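Local structure of flagellar hook protein FlgE (Caulobacter crescentus CB15, 5AY6) at residues 39-44 with 117-122; 97-102 with 111-116; 242-247 with 276-281. The protein forms the flagellar hook, which probably acts as a universal joint between rotary motor and filament; this chain is a central fragment of that protein. One frame throughout, in Å; residues are numbered along the deposited sequence.

Contact 1 (39-44 with 117-122); sequences VDSATN and AGTTVN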
loop_
_atom_site.group_PDB
_atom_site.type_symbol
_atom_site.label_atom_id
_atom_site.label_comp_id
_atom_site.label_asym_id
_atom_site.label_seq_id
_atom_site.Cartn_x
_atom_site.Cartn_y
_atom_site.Cartn_z
ATOM N N VAL A 39 -29.289 -6.103 13.250
ATOM C CA VAL A 39 -30.642 -5.808 12.784
ATOM C C VAL A 39 -30.657 -4.569 11.893
ATOM O O VAL A 39 -30.135 -3.520 12.278
ATOM C CB VAL A 39 -31.603 -5.596 13.967
ATOM C CG1 VAL A 39 -33.000 -5.251 13.468
ATOM C CG2 VAL A 39 -31.635 -6.837 14.844
ATOM N N ASP A 40 -31.241 -4.691 10.703
ATOM C CA ASP A 40 -31.324 -3.552 9.793
ATOM C C ASP A 40 -32.608 -2.768 10.032
ATOM O O ASP A 40 -33.447 -3.168 10.839
ATOM C CB ASP A 40 -31.219 -3.992 8.320
ATOM C CG ASP A 40 -32.335 -4.943 7.882
ATOM O OD1 ASP A 40 -33.477 -4.847 8.379
ATOM O OD2 ASP A 40 -32.066 -5.790 7.003
ATOM N N SER A 41 -32.764 -1.661 9.314
ATOM C CA SER A 41 -33.897 -0.766 9.524
ATOM C C SER A 41 -35.233 -1.408 9.137
ATOM O O SER A 41 -36.294 -0.865 9.442
ATOM C CB SER A 41 -33.690 0.537 8.746
ATOM O OG SER A 41 -33.455 0.290 7.368
ATOM N N ALA A 42 -35.175 -2.562 8.478
ATOM C CA ALA A 42 -36.379 -3.312 8.122
ATOM C C ALA A 42 -36.600 -4.491 9.072
ATOM O O ALA A 42 -37.319 -5.436 8.741
ATOM C CB ALA A 42 -36.295 -3.804 6.685
ATOM N N THR A 43 -35.964 -4.414 10.243
ATOM C CA THR A 43 -36.057 -5.412 11.320
ATOM C C THR A 43 -35.490 -6.789 10.957
ATOM O O THR A 43 -35.694 -7.757 11.687
ATOM C CB THR A 43 -37.519 -5.606 11.805
ATOM O OG1 THR A 43 -38.261 -6.359 10.835
ATOM C CG2 THR A 43 -38.194 -4.265 12.044
ATOM N N ASN A 44 -34.768 -6.876 9.845
ATOM C CA ASN A 44 -34.130 -8.129 9.460
ATOM C C ASN A 44 -32.734 -8.245 10.063
ATOM O O ASN A 44 -31.979 -7.272 10.075
ATOM C CB ASN A 44 -34.059 -8.247 7.937
ATOM C CG ASN A 44 -35.432 -8.249 7.293
ATOM O OD1 ASN A 44 -36.381 -8.819 7.831
ATOM N ND2 ASN A 44 -35.545 -7.601 6.138
ATOM N N ALA A 117 -32.858 -0.182 -2.111
ATOM C CA ALA A 117 -34.150 0.182 -1.549
ATOM C C ALA A 117 -33.976 1.147 -0.375
ATOM O O ALA A 117 -34.906 1.864 -0.005
ATOM C CB ALA A 117 -34.906 -1.058 -1.115
ATOM N N GLY A 118 -32.783 1.158 0.210
ATOM C CA GLY A 118 -32.460 2.133 1.237
ATOM C C GLY A 118 -32.457 1.609 2.659
ATOM O O GLY A 118 -32.394 2.384 3.617
ATOM N N THR A 119 -32.533 0.293 2.802
ATOM C CA THR A 119 -32.409 -0.337 4.110
ATOM C C THR A 119 -31.007 -0.088 4.659
ATOM O O THR A 119 -30.021 -0.163 3.921
ATOM C CB THR A 119 -32.686 -1.853 4.033
ATOM O OG1 THR A 119 -33.979 -2.080 3.455
ATOM C CG2 THR A 119 -32.644 -2.478 5.412
ATOM N N THR A 120 -30.912 0.222 5.948
ATOM C CA THR A 120 -29.620 0.547 6.542
ATOM C C THR A 120 -29.278 -0.341 7.730
ATOM O O THR A 120 -30.150 -0.987 8.307
ATOM C CB THR A 120 -29.561 2.028 7.008
ATOM O OG1 THR A 120 -30.569 2.270 8.003
ATOM C CG2 THR A 120 -29.760 2.977 5.836
ATOM N N VAL A 121 -27.992 -0.378 8.073
ATOM C CA VAL A 121 -27.553 -0.915 9.355
ATOM C C VAL A 121 -26.718 0.146 10.056
ATOM O O VAL A 121 -26.209 1.074 9.415
ATOM C CB VAL A 121 -26.734 -2.222 9.208
ATOM C CG1 VAL A 121 -27.569 -3.309 8.541
ATOM C CG2 VAL A 121 -25.457 -1.965 8.423
ATOM N N ASN A 122 -26.587 0.020 11.371
ATOM C CA ASN A 122 -25.797 0.972 12.138
ATOM C C ASN A 122 -24.309 0.649 12.086
ATOM O O ASN A 122 -23.904 -0.490 12.328
ATOM C CB ASN A 122 -26.282 1.012 13.589
ATOM C CG ASN A 122 -27.698 1.542 13.710
ATOM O OD1 ASN A 122 -28.157 2.315 12.865
ATOM N ND2 ASN A 122 -28.399 1.127 14.756
HETATM O O HOH W 1 -27.688 -2.280 12.722
#
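Two hydrogen bonds join Ser41 to Thr120, tying a type I beta turn, Asp40 to Thr43, to the short strand 120-122. The amide N of Ser41 donates to Thr120 O at 2.9 Å, in the plane of that carbonyl, and Thr120 N returns a nearly straight bond to Ser41 OG, also 2.9 Å (172°). The second bond depends on chi1 of Ser41 (55°), which sets OG between its own N and carbonyl carbon.

The turn, which follows strand 24-39 and leads into strand 45-53, is braced from inside by Asp40. In an Asx turn Asp40 OD1 accepts from Ala42 N at 2.8 Å; Asn44 N is a second donor, and both come from above the carboxylate plane. The other oxygen, OD2, is bonded to His46 NE2, so both oxygens of this buried side chain are engaged. An alanine at Asp40 would probably loosen the turn, since both amides would lose their acceptor and His46 its partner.

Around these bonds the packing is light. The methyl CG2 of Thr119, anti to its backbone N, crosses Asp40 obliquely and comes within 3.5 Å of Asp40 CG. Ile114 closes over Asp40, Thr119 and Val121 from the neighbouring loop. Farther along, a water donates to Val39 O and accepts from Asn122 N, bridging the backbones. Asp40 CB rests 3.7 Å from Val121 CG1.

Contact 2 (97-102 with 111-116); sequences IDYKGA and TTRINA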
loop_
_atom_site.group_PDB
_atom_site.type_symbol
_atom_site.label_atom_id
_atom_site.label_comp_id
_atom_site.label_asym_id
_atom_site.label_seq_id
_atom_site.Cartn_x
_atom_site.Cartn_y
_atom_site.Cartn_z
ATOM N N ILE A 97 -19.123 4.711 3.064
ATOM C CA ILE A 97 -19.688 3.368 2.969
ATOM C C ILE A 97 -21.133 3.447 2.507
ATOM O O ILE A 97 -21.948 4.165 3.087
ATOM C CB ILE A 97 -19.622 2.611 4.313
ATOM C CG1 ILE A 97 -18.197 2.608 4.864
ATOM C CG2 ILE A 97 -20.110 1.175 4.144
ATOM C CD1 ILE A 97 -18.081 1.948 6.231
ATOM N N ASP A 98 -21.439 2.710 1.449
ATOM C CA ASP A 98 -22.767 2.705 0.853
ATOM C C ASP A 98 -22.965 1.329 0.224
ATOM O O ASP A 98 -22.005 0.563 0.125
ATOM C CB ASP A 98 -22.892 3.819 -0.191
ATOM C CG ASP A 98 -24.327 4.253 -0.424
ATOM O OD1 ASP A 98 -25.257 3.601 0.097
ATOM O OD2 ASP A 98 -24.520 5.260 -1.137
ATOM N N TYR A 99 -24.185 1.004 -0.198
ATOM C CA TYR A 99 -24.428 -0.314 -0.783
ATOM C C TYR A 99 -23.607 -0.468 -2.063
ATOM O O TYR A 99 -23.315 0.520 -2.738
ATOM C CB TYR A 99 -25.928 -0.544 -1.038
ATOM C CG TYR A 99 -26.559 0.243 -2.175
ATOM C CD1 TYR A 99 -26.511 -0.224 -3.485
ATOM C CD2 TYR A 99 -27.245 1.429 -1.931
ATOM C CE1 TYR A 99 -27.100 0.481 -4.525
ATOM C CE2 TYR A 99 -27.841 2.139 -2.964
ATOM C CZ TYR A 99 -27.765 1.661 -4.259
ATOM O OH TYR A 99 -28.355 2.362 -5.291
ATOM N N LYS A 100 -23.207 -1.697 -2.383
ATOM C CA LYS A 100 -22.345 -1.928 -3.546
ATOM C C LYS A 100 -23.017 -1.533 -4.858
ATOM O O LYS A 100 -24.084 -2.046 -5.201
ATOM C CB LYS A 100 -21.907 -3.394 -3.625
ATOM C CG LYS A 100 -21.017 -3.690 -4.834
ATOM C CD LYS A 100 -20.498 -5.117 -4.823
ATOM C CE LYS A 100 -21.633 -6.120 -4.901
ATOM N NZ LYS A 100 -21.140 -7.521 -4.793
ATOM N N GLY A 101 -22.375 -0.624 -5.587
ATOM C CA GLY A 101 -22.862 -0.183 -6.882
ATOM C C GLY A 101 -23.636 1.118 -6.802
ATOM O O GLY A 101 -24.114 1.628 -7.815
ATOM N N ALA A 102 -23.748 1.658 -5.592
ATOM C CA ALA A 102 -24.547 2.852 -5.348
ATOM C C ALA A 102 -23.995 4.055 -6.099
ATOM O O ALA A 102 -22.781 4.217 -6.242
ATOM C CB ALA A 102 -24.617 3.149 -3.864
ATOM N N THR A 111 -24.798 5.364 9.717
ATOM C CA THR A 111 -25.293 4.184 9.008
ATOM C C THR A 111 -24.603 3.920 7.671
ATOM O O THR A 111 -23.821 4.740 7.180
ATOM C CB THR A 111 -26.813 4.289 8.718
ATOM O OG1 THR A 111 -27.059 5.358 7.791
ATOM C CG2 THR A 111 -27.606 4.522 9.996
ATOM N N THR A 112 -24.894 2.754 7.102
ATOM C CA THR A 112 -24.677 2.513 5.681
ATOM C C THR A 112 -25.917 1.854 5.103
ATOM O O THR A 112 -26.592 1.079 5.787
ATOM C CB THR A 112 -23.450 1.618 5.395
ATOM O OG1 THR A 112 -23.286 1.480 3.978
ATOM C CG2 THR A 112 -23.627 0.230 6.005
ATOM N N ARG A 113 -26.231 2.170 3.852
ATOM C CA ARG A 113 -27.265 1.425 3.141
ATOM C C ARG A 113 -26.730 0.029 2.849
ATOM O O ARG A 113 -25.521 -0.145 2.682
ATOM C CB ARG A 113 -27.671 2.134 1.844
ATOM C CG ARG A 113 -28.349 3.482 2.058
ATOM C CD ARG A 113 -28.925 4.051 0.759
ATOM N NE ARG A 113 -27.895 4.556 -0.148
ATOM C CZ ARG A 113 -28.150 5.184 -1.293
ATOM N NH1 ARG A 113 -29.405 5.388 -1.672
ATOM N NH2 ARG A 113 -27.155 5.613 -2.061
ATOM N N ILE A 114 -27.615 -0.965 2.804
ATOM C CA ILE A 114 -27.204 -2.317 2.436
ATOM C C ILE A 114 -27.917 -2.794 1.170
ATOM O O ILE A 114 -27.632 -3.879 0.662
ATOM C CB ILE A 114 -27.458 -3.328 3.576
ATOM C CG1 ILE A 114 -28.946 -3.381 3.929
ATOM C CG2 ILE A 114 -26.619 -2.971 4.797
ATOM C CD1 ILE A 114 -29.276 -4.365 5.036
ATOM N N ASN A 115 -28.843 -1.985 0.666
ATOM C CA ASN A 115 -29.455 -2.237 -0.637
ATOM C C ASN A 115 -29.969 -0.938 -1.264
ATOM O O ASN A 115 -30.042 0.092 -0.593
ATOM C CB ASN A 115 -30.585 -3.273 -0.527
ATOM C CG ASN A 115 -31.698 -2.846 0.413
ATOM O OD1 ASN A 115 -32.132 -1.695 0.408
ATOM N ND2 ASN A 115 -32.178 -3.787 1.222
ATOM N N ALA A 116 -30.322 -0.991 -2.545
ATOM C CA ALA A 116 -30.760 0.204 -3.267
ATOM C C ALA A 116 -32.104 0.705 -2.751
ATOM O O ALA A 116 -32.451 1.875 -2.925
ATOM C CB ALA A 116 -30.837 -0.076 -4.761
HETATM O O HOH W 2 -21.793 5.387 5.565
HETATM O O HOH W 3 -24.674 4.860 3.004
#
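Arg113 grips Asp98 side-on, one nitrogen to each carboxylate oxygen. Arg113 NE donates to Asp98 OD1 at 2.8 Å, and Arg113 NH2 donates to Asp98 OD2 at the same length in an almost straight line (175°). Both oxygens use their syn lone pairs, and the carboxylate and guanidinium planes lie only 26° apart, the geometry of a bidentate salt bridge.

Tyr99 forms the next layer. Tyr99 CE2 sits 3.5 Å from Arg113 CZ, over the centre of one guanidinium face, while the ring plane stands 68° from that of the guanidinium; the tyrosine thus presents its rim to the arginine. One ring face receives a CH-pi contact from Ala116, whose CA lies 3.7 Å from the centroid of the Tyr99 ring, and Ala116 CB reaches on to Tyr99 OH. Ala102 CB covers the opposite face, brought back over the ring by the type II turn from Tyr99 to Ala102.

Several features position these groups. Asp98 OD1 also accepts from Tyr99 N, which comes from above the carboxylate plane, and OD2 has a further donor in Thr106 N. Arg113 reaches the acid through a bend at chi3. At the start of the segments Ile97 CG2 packs against Thr112 CB at 3.6 Å, and waters join the backbones: one lies between Ile97 O and Arg113 N, from which it accepts, and another between Ile97 O and Thr111 O.

The contact fixes the end of strand 92-99, the last strand of a five-stranded antiparallel sheet, against strand 111-113. With Asp98 buried and held by the guanidinium and two amides, its negative charge is probably well stabilised and its pKa likely to be lowered.

Contact 3 (242-247 with 276-281); sequences AITIKS and EQEVQI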
loop_
_atom_site.group_PDB
_atom_site.type_symbol
_atom_site.label_atom_id
_atom_site.label_comp_id
_atom_site.label_asym_id
_atom_site.label_seq_id
_atom_site.Cartn_x
_atom_site.Cartn_y
_atom_site.Cartn_z
ATOM N N ALA A 242 12.587 5.937 -13.710
ATOM C CA ALA A 242 13.924 5.938 -13.135
ATOM C C ALA A 242 13.893 6.366 -11.674
ATOM O O ALA A 242 12.896 6.906 -11.197
ATOM C CB ALA A 242 14.839 6.855 -13.936
ATOM N N ILE A 243 14.984 6.096 -10.964
ATOM C CA ILE A 243 15.202 6.673 -9.643
ATOM C C ILE A 243 16.555 7.356 -9.624
ATOM O O ILE A 243 17.446 7.001 -10.400
ATOM C CB ILE A 243 15.155 5.615 -8.519
ATOM C CG1 ILE A 243 16.156 4.495 -8.801
ATOM C CG2 ILE A 243 13.749 5.051 -8.355
ATOM C CD1 ILE A 243 16.244 3.462 -7.701
ATOM N N THR A 244 16.703 8.351 -8.753
ATOM C CA THR A 244 18.000 8.966 -8.516
ATOM C C THR A 244 18.331 8.904 -7.030
ATOM O O THR A 244 17.571 9.394 -6.199
ATOM C CB THR A 244 18.048 10.442 -8.981
ATOM O OG1 THR A 244 17.785 10.518 -10.387
ATOM C CG2 THR A 244 19.420 11.043 -8.705
ATOM N N ILE A 245 19.455 8.280 -6.701
ATOM C CA ILE A 245 19.968 8.290 -5.338
ATOM C C ILE A 245 21.118 9.289 -5.290
ATOM O O ILE A 245 22.065 9.177 -6.066
ATOM C CB ILE A 245 20.443 6.896 -4.888
ATOM C CG1 ILE A 245 19.303 5.885 -5.013
ATOM C CG2 ILE A 245 20.954 6.950 -3.456
ATOM C CD1 ILE A 245 19.686 4.471 -4.638
ATOM N N LYS A 246 21.027 10.278 -4.406
ATOM C CA LYS A 246 22.018 11.350 -4.398
ATOM C C LYS A 246 23.339 10.884 -3.823
ATOM O O LYS A 246 23.391 9.902 -3.082
ATOM C CB LYS A 246 21.501 12.561 -3.618
ATOM C CG LYS A 246 20.142 13.047 -4.079
ATOM C CD LYS A 246 20.140 13.434 -5.553
ATOM C CE LYS A 246 20.555 14.885 -5.746
ATOM N NZ LYS A 246 20.454 15.301 -7.176
ATOM N N SER A 247 24.398 11.605 -4.181
ATOM C CA SER A 247 25.754 11.324 -3.741
ATOM C C SER A 247 25.869 11.276 -2.228
ATOM O O SER A 247 25.080 11.897 -1.519
ATOM C CB SER A 247 26.706 12.394 -4.290
ATOM O OG SER A 247 28.031 12.210 -3.828
ATOM N N GLU A 276 26.374 10.155 -6.954
ATOM C CA GLU A 276 24.976 10.127 -7.340
ATOM C C GLU A 276 24.750 9.000 -8.333
ATOM O O GLU A 276 25.575 8.771 -9.220
ATOM C CB GLU A 276 24.560 11.466 -7.946
ATOM C CG GLU A 276 23.200 11.463 -8.615
ATOM C CD GLU A 276 22.785 12.850 -9.055
ATOM O OE1 GLU A 276 22.872 13.773 -8.222
ATOM O OE2 GLU A 276 22.382 13.020 -10.225
ATOM N N GLN A 277 23.645 8.285 -8.172
ATOM C CA GLN A 277 23.351 7.154 -9.037
ATOM C C GLN A 277 21.935 7.222 -9.591
ATOM O O GLN A 277 20.974 6.842 -8.925
ATOM C CB GLN A 277 23.567 5.842 -8.286
ATOM C CG GLN A 277 23.478 4.602 -9.172
ATOM C CD GLN A 277 24.570 3.585 -8.882
ATOM O OE1 GLN A 277 25.268 3.670 -7.868
ATOM N NE2 GLN A 277 24.730 2.619 -9.785
ATOM N N GLU A 278 21.822 7.711 -10.820
ATOM C CA GLU A 278 20.552 7.738 -11.532
ATOM C C GLU A 278 20.421 6.443 -12.321
ATOM O O GLU A 278 21.289 6.111 -13.125
ATOM C CB GLU A 278 20.476 8.954 -12.457
ATOM C CG GLU A 278 19.177 9.093 -13.230
ATOM C CD GLU A 278 19.159 10.332 -14.107
ATOM O OE1 GLU A 278 20.194 11.031 -14.178
ATOM O OE2 GLU A 278 18.113 10.604 -14.731
ATOM N N VAL A 279 19.351 5.699 -12.061
ATOM C CA VAL A 279 19.160 4.395 -12.684
ATOM C C VAL A 279 17.788 4.261 -13.336
ATOM O O VAL A 279 16.756 4.366 -12.678
ATOM C CB VAL A 279 19.323 3.251 -11.665
ATOM C CG1 VAL A 279 19.443 1.925 -12.389
ATOM C CG2 VAL A 279 20.542 3.473 -10.795
ATOM N N GLN A 280 17.778 4.029 -14.642
ATOM C CA GLN A 280 16.541 3.698 -15.319
ATOM C C GLN A 280 16.109 2.296 -14.897
ATOM O O GLN A 280 16.917 1.367 -14.885
ATOM C CB GLN A 280 16.705 3.775 -16.838
ATOM C CG GLN A 280 15.494 3.266 -17.593
ATOM C CD GLN A 280 15.588 3.503 -19.081
ATOM O OE1 GLN A 280 16.460 4.236 -19.550
ATOM N NE2 GLN A 280 14.682 2.891 -19.836
ATOM N N ILE A 281 14.841 2.146 -14.538
ATOM C CA ILE A 281 14.324 0.840 -14.151
ATOM C C ILE A 281 13.186 0.460 -15.080
ATOM O O ILE A 281 12.084 1.000 -14.997
ATOM C CB ILE A 281 13.858 0.827 -12.684
ATOM C CG1 ILE A 281 15.049 1.130 -11.770
ATOM C CG2 ILE A 281 13.228 -0.522 -12.335
ATOM C CD1 ILE A 281 14.692 1.285 -10.315
HETATM O O HOH W 4 23.826 14.077 -5.780
#
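Glu276 sends CG anti to its backbone N (chi1 169°) and continues extended, whereas Lys246 folds at chi2 and chi3. These opposite shapes bring the two chains side by side, pointing the same way, and place Lys246 NZ 3.0 Å from Glu276 OE1 in a salt bridge. The ammonium approaches from above the carboxylate plane, and the lysine also makes a cation-pi contact with Tyr250. A water donates to the same OE1 and accepts from Ser247 N, tying the acid back to the opposing backbone.

Between the strands, two hydrogen-bonded pairs do the joining. Val279 N donates to Ile243 O at 2.8 Å, nearly along the C=O axis, and Ile243 N returns the bond to Val279 O. Ile245 and Gln277 exchange a second reciprocal pair, in which Ile245 N donates to Gln277 O almost straight (177°).

On the face bearing Ile243, Ile245, Gln277 and Val279 the isoleucines are buried, and Ile243 CD1 meets Ile281 CD1 at 3.7 Å. Gln277 turns its amide away to donate to Ser174 O and Thr4 O. The other face carries Thr244, whose OG1 lies 3.5 Å from Glu278 CG while its CG2 packs on Glu276.

The axes of strands 242-245 and 277-281 come within 4.6 Å at 168°, a regular antiparallel ladder that sets strand 242-245 along strand 277-291 as an outermost strand, within this chain, of the mixed four-stranded sheet.

Contacts 1 and 2 form one continuous structure, their centres about 11 Å apart. Strands 111-113 and 120-122, one from each contact, follow each other in the chain and pair antiparallel: Val121 N lies 3.1 Å from Thr112 O, and just beyond the strand ends Thr119 O lies 2.8 Å from Ile114 N, both probable hydrogen bonds. Through this small sheet, the turn at 39-44 is connected to the end of strand 92-99, so that both outermost strands of the five-stranded sheet are reached. Contact 3 belongs to the other family region, FlaE D2, on the opposite side of the chain's centre. Its centre is about 55 Å from that of contact 1 and about 46 Å from that of contact 2.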